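Local structure of subclass B3 metallo-beta-lactamase (Sphingobium indicum, 7LUU) at residues Arg63-Ser68 against Trp209-Glu213; Thr83-Val88 against Ile187-Ile192; Val143-Gly148 against Met202-Trp207. The protein probably hydrolyses beta-lactam antibiotics as a subclass B3 metallo-beta-lactamase with two zinc ions in its active site. All blocks are in the same frame, centred on the assembly; numbering follows the deposited sequence.

Contact 1: residues Arg63-Ser68 against Trp209-Glu213; sequences RVFGNS and WNACE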
loop_
_atom_site.group_PDB
_atom_site.type_symbol
_atom_site.label_atom_id
_atom_site.label_comp_id
_atom_site.label_asym_id
_atom_site.label_seq_id
_atom_site.Cartn_x
_atom_site.Cartn_y
_atom_site.Cartn_z
ATOM N N ARG A 63 11.471 12.609 -7.022
ATOM C CA ARG A 63 11.050 11.934 -8.259
ATOM C C ARG A 63 11.683 10.552 -8.288
ATOM O O ARG A 63 12.874 10.394 -7.957
ATOM C CB ARG A 63 11.485 12.724 -9.511
ATOM C CG ARG A 63 11.093 12.036 -10.838
ATOM C CD ARG A 63 11.927 12.644 -12.035
ATOM N NE ARG A 63 11.871 14.089 -11.976
ATOM C CZ ARG A 63 10.817 14.806 -12.312
ATOM N NH1 ARG A 63 9.727 14.213 -12.762
ATOM N NH2 ARG A 63 10.847 16.138 -12.214
ATOM N N VAL A 64 10.883 9.537 -8.614
ATOM C CA VAL A 64 11.371 8.180 -8.802
ATOM C C VAL A 64 11.888 8.050 -10.220
ATOM O O VAL A 64 13.066 7.765 -10.456
ATOM C CB VAL A 64 10.249 7.161 -8.539
ATOM C CG1 VAL A 64 10.686 5.706 -8.772
ATOM C CG2 VAL A 64 9.819 7.208 -7.039
ATOM N N PHE A 65 11.000 8.271 -11.175
ATOM C CA PHE A 65 11.368 8.204 -12.573
ATOM C C PHE A 65 10.210 8.848 -13.322
ATOM O O PHE A 65 9.048 8.656 -12.961
ATOM C CB PHE A 65 11.566 6.757 -13.044
ATOM C CG PHE A 65 12.107 6.653 -14.418
ATOM C CD1 PHE A 65 13.466 6.870 -14.637
ATOM C CD2 PHE A 65 11.287 6.315 -15.494
ATOM C CE1 PHE A 65 14.007 6.767 -15.923
ATOM C CE2 PHE A 65 11.846 6.197 -16.816
ATOM C CZ PHE A 65 13.166 6.468 -17.017
ATOM N N GLY A 66 10.526 9.650 -14.316
ATOM C CA GLY A 66 9.384 10.097 -15.118
ATOM C C GLY A 66 8.475 10.976 -14.317
ATOM O O GLY A 66 8.905 11.807 -13.532
ATOM N N ASN A 67 7.193 10.640 -14.443
ATOM C CA ASN A 67 6.062 11.304 -13.846
ATOM C C ASN A 67 5.756 10.836 -12.432
ATOM O O ASN A 67 4.736 11.234 -11.882
ATOM C CB ASN A 67 4.825 11.092 -14.752
ATOM C CG ASN A 67 4.290 9.581 -14.841
ATOM O OD1 ASN A 67 4.883 8.594 -14.388
ATOM N ND2 ASN A 67 3.155 9.445 -15.541
ATOM N N SER A 68 6.610 10.001 -11.842
ATOM C CA SER A 68 6.242 9.286 -10.629
ATOM C C SER A 68 7.168 9.724 -9.514
ATOM O O SER A 68 8.398 9.820 -9.713
ATOM C CB SER A 68 6.403 7.741 -10.897
ATOM O OG SER A 68 5.378 7.359 -11.862
ATOM N N TRP A 209 2.653 0.170 -13.020
ATOM C CA TRP A 209 2.455 1.055 -14.138
ATOM C C TRP A 209 3.808 1.410 -14.732
ATOM O O TRP A 209 4.849 1.248 -14.099
ATOM C CB TRP A 209 1.718 2.334 -13.658
ATOM C CG TRP A 209 2.588 3.252 -12.778
ATOM C CD1 TRP A 209 3.307 4.372 -13.143
ATOM C CD2 TRP A 209 2.821 3.073 -11.361
ATOM N NE1 TRP A 209 3.952 4.916 -12.035
ATOM C CE2 TRP A 209 3.640 4.164 -10.929
ATOM C CE3 TRP A 209 2.365 2.156 -10.433
ATOM C CZ2 TRP A 209 4.100 4.295 -9.600
ATOM C CZ3 TRP A 209 2.802 2.298 -9.049
ATOM C CH2 TRP A 209 3.669 3.369 -8.683
ATOM N N ASN A 210 3.779 1.950 -15.954
ATOM C CA ASN A 210 4.985 2.453 -16.631
ATOM C C ASN A 210 5.169 3.949 -16.378
ATOM O O ASN A 210 4.200 4.722 -16.402
ATOM C CB ASN A 210 4.854 2.231 -18.136
ATOM C CG ASN A 210 5.356 0.864 -18.592
ATOM O OD1 ASN A 210 5.883 0.089 -17.786
ATOM N ND2 ASN A 210 5.212 0.569 -19.906
ATOM N N ALA A 211 6.426 4.338 -16.126
ATOM C CA ALA A 211 6.842 5.730 -16.042
ATOM C C ALA A 211 7.897 5.942 -17.101
ATOM O O ALA A 211 8.760 5.074 -17.297
ATOM C CB ALA A 211 7.385 6.073 -14.635
ATOM N N CYS A 212 7.782 7.049 -17.847
ATOM C CA CYS A 212 8.657 7.240 -18.989
ATOM C C CYS A 212 9.394 8.561 -18.894
ATOM O O CYS A 212 8.863 9.531 -18.373
ATOM C CB CYS A 212 7.867 7.211 -20.321
ATOM S SG CYS A 212 6.933 5.639 -20.491
ATOM N N GLU A 213 10.618 8.570 -19.440
ATOM C CA GLU A 213 11.402 9.795 -19.651
ATOM C C GLU A 213 11.829 9.745 -21.097
ATOM O O GLU A 213 12.647 8.889 -21.450
ATOM C CB GLU A 213 12.611 9.862 -18.723
ATOM C CG GLU A 213 12.168 10.106 -17.233
ATOM C CD GLU A 213 13.302 10.180 -16.227
ATOM O OE1 GLU A 213 14.495 10.194 -16.669
ATOM O OE2 GLU A 213 13.041 10.233 -14.991
HETATM O O HOH W 1 2.816 7.144 -16.230
#

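Contact 2: residues Thr83-Val88 against Ile187-Ile192; sequences TGAGLV and IGRASI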
loop_
_atom_site.group_PDB
_atom_site.type_symbol
_atom_site.label_atom_id
_atom_site.label_comp_id
_atom_site.label_asym_id
_atom_site.label_seq_id
_atom_site.Cartn_x
_atom_site.Cartn_y
_atom_site.Cartn_z
ATOM N N THR A 83 -0.355 12.055 -14.132
ATOM C CA THR A 83 -0.773 11.302 -15.312
ATOM C C THR A 83 -0.944 12.173 -16.554
ATOM O O THR A 83 -1.158 11.635 -17.640
ATOM C CB THR A 83 -2.108 10.610 -15.059
ATOM O OG1 THR A 83 -3.118 11.644 -15.044
ATOM C CG2 THR A 83 -2.144 9.900 -13.652
ATOM N N GLY A 84 -0.887 13.479 -16.400
ATOM C CA GLY A 84 -1.197 14.411 -17.467
ATOM C C GLY A 84 -2.648 14.842 -17.484
ATOM O O GLY A 84 -2.977 15.849 -18.130
ATOM N N ALA A 85 -3.512 14.135 -16.760
ATOM C CA ALA A 85 -4.936 14.436 -16.608
ATOM C C ALA A 85 -5.358 14.279 -15.154
ATOM O O ALA A 85 -6.481 13.886 -14.833
ATOM C CB ALA A 85 -5.793 13.540 -17.478
ATOM N N GLY A 86 -4.473 14.663 -14.254
ATOM C CA GLY A 86 -4.739 14.542 -12.840
ATOM C C GLY A 86 -3.671 13.705 -12.174
ATOM O O GLY A 86 -2.849 13.053 -12.827
ATOM N N LEU A 87 -3.728 13.710 -10.856
ATOM C CA LEU A 87 -2.697 13.046 -10.048
ATOM C C LEU A 87 -3.310 11.826 -9.390
ATOM O O LEU A 87 -4.514 11.790 -9.083
ATOM C CB LEU A 87 -2.121 13.988 -8.976
ATOM C CG LEU A 87 -1.672 15.364 -9.547
ATOM C CD1 LEU A 87 -1.305 16.256 -8.392
ATOM C CD2 LEU A 87 -0.446 15.217 -10.462
ATOM N N VAL A 88 -2.457 10.843 -9.119
ATOM C CA VAL A 88 -2.887 9.644 -8.373
ATOM C C VAL A 88 -1.954 9.467 -7.177
ATOM O O VAL A 88 -0.725 9.473 -7.343
ATOM C CB VAL A 88 -2.770 8.390 -9.273
ATOM C CG1 VAL A 88 -3.126 7.183 -8.504
ATOM C CG2 VAL A 88 -3.720 8.506 -10.475
ATOM N N ILE A 187 -5.877 6.742 -16.957
ATOM C CA ILE A 187 -6.115 8.153 -16.667
ATOM C C ILE A 187 -4.985 8.957 -17.292
ATOM O O ILE A 187 -3.805 8.601 -17.135
ATOM C CB ILE A 187 -6.226 8.386 -15.163
ATOM C CG1 ILE A 187 -6.060 9.888 -14.895
ATOM C CG2 ILE A 187 -5.244 7.530 -14.388
ATOM C CD1 ILE A 187 -6.490 10.267 -13.457
ATOM N N GLY A 188 -5.355 9.953 -18.082
ATOM C CA GLY A 188 -4.331 10.734 -18.757
ATOM C C GLY A 188 -3.560 9.786 -19.651
ATOM O O GLY A 188 -4.152 8.986 -20.398
ATOM N N ARG A 189 -2.244 9.870 -19.603
ATOM C CA ARG A 189 -1.473 8.974 -20.447
ATOM C C ARG A 189 -1.031 7.737 -19.704
ATOM O O ARG A 189 -0.343 6.904 -20.317
ATOM C CB ARG A 189 -0.242 9.683 -21.039
ATOM C CG ARG A 189 0.743 10.151 -20.006
ATOM C CD ARG A 189 2.093 10.523 -20.644
ATOM N NE ARG A 189 1.986 11.501 -21.724
ATOM C CZ ARG A 189 2.272 11.237 -23.000
ATOM N NH1 ARG A 189 2.156 12.185 -23.928
ATOM N NH2 ARG A 189 2.673 10.020 -23.357
ATOM N N ALA A 190 -1.434 7.576 -18.421
ATOM C CA ALA A 190 -0.992 6.507 -17.535
ATOM C C ALA A 190 -1.978 5.341 -17.534
ATOM O O ALA A 190 -3.167 5.523 -17.798
ATOM C CB ALA A 190 -0.840 7.002 -16.101
ATOM N N SER A 191 -1.451 4.143 -17.280
ATOM C CA SER A 191 -2.229 2.900 -17.233
ATOM C C SER A 191 -1.751 2.168 -16.001
ATOM O O SER A 191 -0.598 1.718 -15.959
ATOM C CB SER A 191 -2.031 2.020 -18.455
ATOM O OG SER A 191 -2.522 2.740 -19.575
ATOM N N ILE A 192 -2.612 2.026 -15.002
ATOM C CA ILE A 192 -2.190 1.403 -13.745
ATOM C C ILE A 192 -2.921 0.072 -13.588
ATOM O O ILE A 192 -4.154 0.041 -13.548
ATOM C CB ILE A 192 -2.508 2.335 -12.570
ATOM C CG1 ILE A 192 -1.775 3.699 -12.815
ATOM C CG2 ILE A 192 -2.028 1.701 -11.261
ATOM C CD1 ILE A 192 -2.395 4.858 -11.963
#

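Contact 3: residues Val143-Gly148 against Met202-Trp207; sequences VASRRG and MGSMTW. With SO4 (sulfate ion), chain B.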
loop_
_atom_site.group_PDB
_atom_site.type_symbol
_atom_site.label_atom_id
_atom_site.label_comp_id
_atom_site.label_asym_id
_atom_site.label_seq_id
_atom_site.Cartn_x
_atom_site.Cartn_y
_atom_site.Cartn_z
ATOM N N VAL A 143 -9.497 3.816 -4.340
ATOM C CA VAL A 143 -9.552 2.636 -5.211
ATOM C C VAL A 143 -8.926 1.476 -4.479
ATOM O O VAL A 143 -7.830 1.616 -3.935
ATOM C CB VAL A 143 -8.771 2.895 -6.508
ATOM C CG1 VAL A 143 -8.927 1.672 -7.406
ATOM C CG2 VAL A 143 -9.245 4.177 -7.235
ATOM N N ALA A 144 -9.623 0.319 -4.452
ATOM C CA ALA A 144 -9.121 -0.826 -3.679
ATOM C C ALA A 144 -9.655 -2.123 -4.282
ATOM O O ALA A 144 -10.502 -2.116 -5.172
ATOM C CB ALA A 144 -9.541 -0.755 -2.207
ATOM N N SER A 145 -9.171 -3.225 -3.756
ATOM C CA SER A 145 -9.780 -4.514 -4.044
ATOM C C SER A 145 -11.150 -4.635 -3.402
ATOM O O SER A 145 -11.573 -3.818 -2.559
ATOM C CB SER A 145 -8.894 -5.635 -3.543
ATOM O OG SER A 145 -8.881 -5.632 -2.134
ATOM N N ARG A 146 -11.858 -5.692 -3.799
ATOM C CA ARG A 146 -13.173 -5.953 -3.204
ATOM C C ARG A 146 -13.080 -6.091 -1.674
ATOM O O ARG A 146 -13.807 -5.407 -0.937
ATOM C CB ARG A 146 -13.815 -7.198 -3.856
ATOM C CG ARG A 146 -15.246 -7.420 -3.285
ATOM C CD ARG A 146 -15.880 -8.681 -3.862
ATOM N NE ARG A 146 -15.161 -9.874 -3.392
ATOM C CZ ARG A 146 -15.439 -10.525 -2.256
ATOM N NH1 ARG A 146 -14.720 -11.562 -1.936
ATOM N NH2 ARG A 146 -16.396 -10.117 -1.422
ATOM N N ARG A 147 -12.198 -6.988 -1.178
ATOM C CA ARG A 147 -12.056 -7.167 0.266
ATOM C C ARG A 147 -11.423 -5.959 0.929
ATOM O O ARG A 147 -11.777 -5.592 2.077
ATOM C CB ARG A 147 -11.238 -8.442 0.543
ATOM C CG ARG A 147 -12.024 -9.713 0.236
ATOM C CD ARG A 147 -13.303 -9.912 1.076
ATOM N NE ARG A 147 -13.104 -9.658 2.494
ATOM C CZ ARG A 147 -12.487 -10.477 3.348
ATOM N NH1 ARG A 147 -12.079 -11.701 2.934
ATOM N NH2 ARG A 147 -12.329 -10.086 4.631
ATOM N N GLY A 148 -10.462 -5.359 0.239
ATOM C CA GLY A 148 -9.846 -4.144 0.747
ATOM C C GLY A 148 -10.874 -3.050 0.963
ATOM O O GLY A 148 -10.885 -2.406 2.010
ATOM N N MET A 202 -6.661 -10.340 3.322
ATOM C CA MET A 202 -7.212 -10.955 2.107
ATOM C C MET A 202 -7.354 -9.993 0.925
ATOM O O MET A 202 -7.332 -10.446 -0.233
ATOM C CB MET A 202 -8.559 -11.602 2.415
ATOM C CG MET A 202 -8.453 -12.988 3.086
ATOM S SD MET A 202 -7.453 -14.207 2.233
ATOM C CE MET A 202 -8.400 -14.384 0.687
ATOM N N GLY A 203 -7.510 -8.708 1.183
ATOM C CA GLY A 203 -7.707 -7.694 0.170
ATOM C C GLY A 203 -6.458 -6.915 -0.165
ATOM O O GLY A 203 -6.559 -5.909 -0.886
ATOM N N SER A 204 -5.295 -7.339 0.323
ATOM C CA SER A 204 -4.070 -6.620 -0.024
ATOM C C SER A 204 -3.870 -6.587 -1.540
ATOM O O SER A 204 -4.117 -7.594 -2.247
ATOM C CB SER A 204 -2.866 -7.296 0.639
ATOM O OG SER A 204 -2.927 -7.088 2.077
ATOM N N MET A 205 -3.351 -5.452 -2.027
ATOM C CA MET A 205 -3.329 -5.243 -3.481
ATOM C C MET A 205 -2.082 -4.459 -3.852
ATOM O O MET A 205 -1.702 -3.514 -3.155
ATOM C CB MET A 205 -4.598 -4.495 -3.948
ATOM C CG MET A 205 -4.620 -4.273 -5.519
ATOM S SD MET A 205 -6.368 -4.115 -6.060
ATOM C CE MET A 205 -6.670 -5.841 -6.501
ATOM N N THR A 206 -1.472 -4.845 -4.973
ATOM C CA THR A 206 -0.255 -4.259 -5.525
ATOM C C THR A 206 -0.618 -3.553 -6.825
ATOM O O THR A 206 -1.528 -3.960 -7.533
ATOM C CB THR A 206 0.752 -5.402 -5.749
ATOM O OG1 THR A 206 1.185 -5.872 -4.481
ATOM C CG2 THR A 206 1.983 -4.987 -6.634
ATOM N N TRP A 207 0.077 -2.455 -7.117
ATOM C CA TRP A 207 -0.212 -1.618 -8.270
ATOM C C TRP A 207 1.003 -1.537 -9.166
ATOM O O TRP A 207 2.096 -1.278 -8.665
ATOM C CB TRP A 207 -0.580 -0.194 -7.744
ATOM C CG TRP A 207 -1.636 -0.241 -6.654
ATOM C CD1 TRP A 207 -1.425 -0.286 -5.268
ATOM C CD2 TRP A 207 -3.038 -0.408 -6.853
ATOM N NE1 TRP A 207 -2.658 -0.383 -4.620
ATOM C CE2 TRP A 207 -3.651 -0.491 -5.565
ATOM C CE3 TRP A 207 -3.851 -0.486 -8.018
ATOM C CZ2 TRP A 207 -5.036 -0.607 -5.408
ATOM C CZ3 TRP A 207 -5.199 -0.583 -7.857
ATOM C CH2 TRP A 207 -5.793 -0.666 -6.547
HETATM S S SO4 B . -12.429 -11.689 -4.741
HETATM O O1 SO4 B . -13.228 -12.893 -4.545
HETATM O O2 SO4 B . -12.156 -11.092 -3.439
HETATM O O3 SO4 B . -11.168 -12.080 -5.376
HETATM O O4 SO4 B . -13.168 -10.718 -5.547
HETATM O O HOH W 2 -6.885 -3.065 -1.541
#

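Contact 1: residues Arg63-Ser68 against Trp209-Glu213
In the alpha-beta/beta-alpha sandwich of the metallo-beta-lactamase fold, strand 63-65 ends one sheet and meets strand 209-213 of the other almost at right angles: the two short axes cross at -97° and approach to 7.9 Å. A type II' turn from F65 to S68 reverses the chain, and V64 and F65 both face S68 as a classic beta bulge. G66, with phi 66°, sits at the tip, its CA 3.3 Å from C212 O; a CB there would clash with that oxygen. E213 reaches back to the turn, accepting a hydrogen bond from G66 N at OE2 (2.7 Å), while its CG lies over the F65 ring face, 3.9 Å from the centroid, a CH-pi contact. The ring edge meets A211 O, 3.3 Å from F65 CE2. C212 forms a disulfide with C217. In the conformer given, water 1 joins N67 ND2 (short, 2.4 Å) to N210 O (2.8 Å). S68 OG accepts from W209 NE1 at 2.8 Å and donates to N67 OD1 at 2.9 Å.

Contact 2: residues Thr83-Val88 against Ile187-Ile192
T83 opens the hairpin loop between strands 79-82 and 87-90 and makes the one hydrogen bond between the two segments: its carbonyl O accepts from R189 N at 2.9 Å, inside the type II' turn I187-A190 that closes a second hairpin. The T83 side chain, p at chi1, braces its own loop: OG1 accepts from A85 N (3.1 Å), an ST turn, and donates to G86 O (2.6 Å), while T83 CB rests 3.4 Å from I187 O and 4.0 Å from A190 CB. G84 follows with phi 92°, a conformation that would jam a CB against the preceding carbonyl. A85 then lays its CB 3.4 Å from G188 CA; G188 itself has positive phi, and a CB on it would clash with T83 O and A85 N, so the two turns can close up tip to tip. G86 leads into the strand, L87 turns away, and V88 faces the partner again, its CG2 4.3 Å from I187 CG2 and 4.2 Å from I192 CD1. These aliphatic groups begin the interior between the two sheets: I187 packs on F117, V88 and I192 on L119 of strand 115-119, and I192 also on I81 of strand 79-82.

Contact 3: residues Val143-Gly148 against Met202-Trp207
Strand 141-144 passes into helix 146-154 at S145, and this beta-alpha junction of the metallo-beta-lactamase fold lies against the chain that leads from zinc ligand H200 into strand 205-213. S145, in the p rotamer, is the N-cap: its OG accepts from G148 N (2.9 Å) and donates to G203 O (2.7 Å), tying the helix start to that backbone. Water 2 bridges the same carbonyl, 2.9 Å from G203 O, to S145 N at 3.2 Å. G203 lies so close to the helix that a CB would clash with G148 N and S145 OG. R147 CB lies 3.6 Å from G203 CA; with chi1 to chi3 all m, R147 NH1 comes to 3.6 Å from M202 CB, and its guanidinium forms salt bridges with D160 and E150. M202 is likewise m at all three chi angles, which carries its sulfur away from the helix. M205 is t at chi1 and chi2, and an off-rotamer chi3 of -94° sets its CE 3.7 Å from S145 CB. Exposed R146 takes no part; its NE and NH1 hydrogen-bond a sulfate ion, probably from the crystallisation liquor. Between the sheets, W207 brings CH2 to 4.0 Å from V143 CG1.

All three contacts join the two sheets. Contacts 1 and 3 share strand 205-213, at its C-terminal and N-terminal ends respectively; contact 2 takes the neighbouring strand 190-196. Contact 3 is the most central, about 9 Å from the chain centre and near the zinc ligands; contacts 1 and 2 lie about 18 Å out, where hairpin turns close the edge. Contact 1 is partly buried and uses a carboxylate and an indole NH; contact 2, buried despite exposed turn residues, a backbone bond and aliphatic packing; contact 3, with no exposed touching residue, a serine cap with methionine and tryptophan packing. Through W209 and W207 contact 2 touches both others; 1 and 3 are joined only by their strand.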